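Local coordinates for probable hydrolase (Pseudomonas aeruginosa, PDB 7AL6) that is a putative lipolytic enzyme of the alpha/beta-hydrolase fold, probably a serine-type hydrolase whose substrate the structure alone does not show, at the interface of chains A and B. Numbering follows the deposited sequence. Chains: chain A/B, Probable hydrolase.

Contact 1: the interface of chains A and B. Residues chain A 135, 138, 211, 214, 217; chain B 78, 211, 213, 217.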
loop_
_atom_site.group_PDB
_atom_site.type_symbol
_atom_site.label_atom_id
_atom_site.label_comp_id
_atom_site.label_asym_id
_atom_site.label_seq_id
_atom_site.Cartn_x
_atom_site.Cartn_y
_atom_site.Cartn_z
ATOM N N ALA A 135 29.919 -16.948 8.001
ATOM C CA ALA A 135 29.421 -16.397 9.255
ATOM C C ALA A 135 30.376 -15.386 9.868
ATOM O O ALA A 135 29.939 -14.532 10.648
ATOM C CB ALA A 135 29.159 -17.519 10.260
ATOM N N ALA A 138 29.441 -12.028 8.898
ATOM C CA ALA A 138 28.001 -11.780 8.851
ATOM C C ALA A 138 27.612 -10.528 9.622
ATOM O O ALA A 138 26.853 -9.705 9.075
ATOM C CB ALA A 138 27.242 -13.010 9.345
ATOM N N LEU A 211 21.645 -10.967 4.952
ATOM C CA LEU A 211 22.180 -12.295 5.305
ATOM C C LEU A 211 22.477 -13.053 4.024
ATOM O O LEU A 211 21.552 -13.578 3.451
ATOM C CB LEU A 211 21.174 -13.059 6.155
ATOM C CG LEU A 211 21.659 -14.414 6.654
ATOM C CD1 LEU A 211 22.875 -14.268 7.541
ATOM C CD2 LEU A 211 20.564 -15.138 7.385
ATOM N N THR A 214 25.696 -18.931 2.941
ATOM C CA THR A 214 27.071 -19.409 2.997
ATOM C C THR A 214 27.328 -20.346 1.836
ATOM O O THR A 214 26.400 -20.841 1.186
ATOM C CB THR A 214 27.350 -20.140 4.304
ATOM O OG1 THR A 214 26.730 -21.440 4.257
ATOM C CG2 THR A 214 26.805 -19.366 5.482
ATOM N N HIS A 217 25.346 -23.385 2.350
ATOM C CA HIS A 217 23.953 -23.200 1.920
ATOM C C HIS A 217 23.803 -23.406 0.420
ATOM O O HIS A 217 23.001 -24.237 -0.038
ATOM C CB HIS A 217 23.452 -21.799 2.299
ATOM C CG HIS A 217 23.148 -21.646 3.747
ATOM N ND1 HIS A 217 24.008 -21.028 4.627
ATOM C CD2 HIS A 217 22.086 -22.048 4.476
ATOM C CE1 HIS A 217 23.481 -21.048 5.838
ATOM N NE2 HIS A 217 22.303 -21.639 5.768
ATOM N N TRP B 78 16.045 -9.347 11.297
ATOM C CA TRP B 78 16.763 -8.168 10.857
ATOM C C TRP B 78 15.841 -7.108 10.269
ATOM O O TRP B 78 16.293 -5.982 10.050
ATOM C CB TRP B 78 17.854 -8.524 9.831
ATOM C CG TRP B 78 17.423 -9.455 8.759
ATOM C CD1 TRP B 78 16.886 -9.129 7.542
ATOM C CD2 TRP B 78 17.499 -10.873 8.801
ATOM N NE1 TRP B 78 16.612 -10.270 6.830
ATOM C CE2 TRP B 78 16.984 -11.355 7.581
ATOM C CE3 TRP B 78 17.937 -11.789 9.762
ATOM C CZ2 TRP B 78 16.917 -12.708 7.287
ATOM C CZ3 TRP B 78 17.862 -13.131 9.479
ATOM C CH2 TRP B 78 17.338 -13.583 8.255
ATOM N N LEU B 211 15.226 -18.692 6.106
ATOM C CA LEU B 211 16.677 -18.897 6.196
ATOM C C LEU B 211 17.099 -18.598 7.631
ATOM O O LEU B 211 17.214 -17.430 8.001
ATOM C CB LEU B 211 17.440 -18.009 5.228
ATOM C CG LEU B 211 18.972 -18.005 5.424
ATOM C CD1 LEU B 211 19.515 -19.461 5.393
ATOM C CD2 LEU B 211 19.758 -17.167 4.439
ATOM N N LEU B 213 19.660 -18.339 10.864
ATOM C CA LEU B 213 21.078 -18.179 11.170
ATOM C C LEU B 213 21.690 -19.536 11.514
ATOM O O LEU B 213 21.038 -20.376 12.151
ATOM C CB LEU B 213 21.267 -17.235 12.355
ATOM C CG LEU B 213 20.832 -15.774 12.165
ATOM C CD1 LEU B 213 21.149 -15.018 13.411
ATOM C CD2 LEU B 213 21.522 -15.121 11.018
ATOM N N HIS B 217 26.838 -18.320 12.694
ATOM C CA HIS B 217 26.370 -16.937 12.600
ATOM C C HIS B 217 26.045 -16.408 13.984
ATOM O O HIS B 217 26.501 -15.330 14.391
ATOM C CB HIS B 217 25.098 -16.832 11.733
ATOM C CG HIS B 217 25.335 -16.883 10.254
ATOM N ND1 HIS B 217 25.139 -18.023 9.516
ATOM C CD2 HIS B 217 25.710 -15.926 9.370
ATOM C CE1 HIS B 217 25.406 -17.780 8.243
ATOM N NE2 HIS B 217 25.738 -16.511 8.124
#
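A:Leu211 pushes its isobutyl group among B:Leu211, B:Leu213, B:Trp78 and B:His217 in an apolar patch between two copies of an alpha/beta hydrolase. From CB, the chain runs anti to the backbone N (chi1 -176°). The branch carbon CG then comes to 4.0 Å from CD2 of B:Leu211. Here the chain forks. Methyl CD1 stands over the rim of the B:His217 ring, 3.7 Å from NE2, on the face opposite A:Ala135. Methyl CD2 enters the apolar side of the partner, touching CD2 of B:Leu211 and CD2 of B:Leu213, and it meets the far end of the B:Trp78 indole, 3.7 Å from the benzo-ring carbon CH2. The two side chains cross at about a right angle, and CD2 stands off the indole face at its outer rim. B:Leu211 is the symmetry counterpart: its CD1 packs 3.6 Å from NE2 of A:His217.

The B:His217 ring is thus held between two groups of chain A. Opposite the leucine methyl, CB of A:Ala135 sits over the centre of the other face, 3.9 Å from the ring centroid, a CH-pi contact. Near the rim, CD2 packs on CB of A:Ala138 at 3.3 Å, while CE1 faces the methyl CG2 of A:Thr214. Their small size probably allows the start of helix 138-150 and the 3-10 turn before it to come close to the ring.

Within chain A, A:Thr214 N-caps helix 215-223: its hydroxyl OG1 accepts the backbone N-H of A:His217 and is hydrogen-bonded to ND1 of that residue at 2.8 Å. The backbone N of A:Thr214 also donates to ND1, from 26° out of the ring plane. This pairing would hold the turn of the A:His217 ring, which presents its CD2-NE2 side to B:Leu211. The patch joins two subunits of the deposited tetramer and may stabilise a dimer.

Contact 2: the interface of chains A and B. Residues chain A 13-14, 70; chain B 71-72.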
loop_
_atom_site.group_PDB
_atom_site.type_symbol
_atom_site.label_atom_id
_atom_site.label_comp_id
_atom_site.label_asym_id
_atom_site.label_seq_id
_atom_site.Cartn_x
_atom_site.Cartn_y
_atom_site.Cartn_z
ATOM N N PRO A 13 -1.413 -12.563 -4.371
ATOM C CA PRO A 13 -2.025 -11.927 -3.200
ATOM C C PRO A 13 -1.345 -10.647 -2.810
ATOM O O PRO A 13 -2.002 -9.694 -2.398
ATOM C CB PRO A 13 -1.898 -13.005 -2.098
ATOM C CG PRO A 13 -1.805 -14.324 -2.860
ATOM C CD PRO A 13 -1.106 -13.996 -4.174
ATOM N N HIS A 14 -0.038 -10.554 -2.989
ATOM C CA HIS A 14 0.712 -9.422 -2.480
ATOM C C HIS A 14 1.285 -8.508 -3.547
ATOM O O HIS A 14 1.919 -7.505 -3.200
ATOM C CB HIS A 14 1.888 -9.955 -1.638
ATOM C CG HIS A 14 2.794 -10.870 -2.405
ATOM N ND1 HIS A 14 2.390 -12.113 -2.856
ATOM C CD2 HIS A 14 4.080 -10.719 -2.821
ATOM C CE1 HIS A 14 3.387 -12.686 -3.512
ATOM N NE2 HIS A 14 4.427 -11.866 -3.490
ATOM N N ALA A 70 5.547 -3.605 -2.455
ATOM C CA ALA A 70 5.046 -2.635 -1.486
ATOM C C ALA A 70 6.171 -2.110 -0.595
ATOM O O ALA A 70 7.276 -2.668 -0.523
ATOM C CB ALA A 70 3.942 -3.257 -0.631
ATOM N N GLU B 71 1.766 -5.431 2.324
ATOM C CA GLU B 71 1.613 -6.685 1.617
ATOM C C GLU B 71 2.953 -7.181 1.131
ATOM O O GLU B 71 3.724 -6.417 0.536
ATOM C CB GLU B 71 0.690 -6.478 0.414
ATOM C CG GLU B 71 -0.762 -6.382 0.792
ATOM C CD GLU B 71 -1.330 -7.712 1.222
ATOM O OE1 GLU B 71 -0.618 -8.738 1.089
ATOM O OE2 GLU B 71 -2.488 -7.726 1.711
ATOM N N GLY B 72 3.221 -8.462 1.389
ATOM C CA GLY B 72 4.440 -9.114 0.921
ATOM C C GLY B 72 5.681 -8.882 1.756
ATOM O O GLY B 72 6.730 -9.477 1.460
HETATM O O HOH W 1 4.506 -6.277 -2.076
#
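A:His14 lays its CB against the backbone of B:Gly72, in a loop-to-loop contact between two copies of a protein of the alpha/beta-hydrolase family. The loop of A:Pro13 and A:His14 links strands 16-22 and 7-11, while B:Glu71 and B:Gly72 belong to the loop ahead of helix 77-91.

The close-packed part is built on small groups: a CB, a methyl and a glycine backbone. CB of A:His14 is 3.6 Å from N of B:Gly72 and 3.7 Å from its CA. Its CG stands between the backbone N and the carbonyl carbon (chi1 58°), and the imidazole leans its CG-CD2 side towards CA of B:Gly72, with CG and CD2 each at 4.1 Å; that CA lies obliquely out of the ring plane and not over the ring centre. The glycine brings no side chain to this place, and its backbone takes a positive phi. Beside it, the methyl of A:Ala70 packs against the carbonyl of B:Glu71, CB to O 3.4 Å.

A water joins the backbones of A:His14, A:Ala70 and B:Glu71. It is hydrogen-bonded to the carbonyl O of B:Glu71 at 2.7 Å and to the carbonyl O of A:His14 at 3.1 Å, and it receives the backbone N-H of A:Ala70 in an almost straight bond, 169° at the hydrogen. Two segments of chain A distant in sequence are thereby joined to one carbonyl of chain B, and each of the links described here uses a main-chain atom.

The carboxylate end of B:Glu71 is more loosely fitted. Its chain bends at chi2 (-72°), which turns the tip along the A:Pro13 to A:His14 backbone. OE1 remains 3.9 Å from CA of A:His14, and a similar gap separates it from the carbonyl O of A:Pro13, so the approach is van der Waals in character. ND1 of A:His14 lies 6.0 Å from OE1, too far for a salt bridge; any attraction between a protonated imidazole and the carboxylate would be weak and long-range.

Contacts 1 and 2 belong to one two-fold symmetric interface, and the centres of their C-alpha atoms lie about 25 Å apart. They have no residue in common, yet one chain B element links them: the loop of contact 2 runs towards helix 77-91, whose second residue, B:Trp78, belongs to contact 1. Contact 1 relies on apolar side chains, contact 2 on backbone groups and a bridging water. Because each has a twin with the chains exchanged, the pair of subunits meets at several separated places, which would limit rocking of one against the other. Such a dimer may also form in solution.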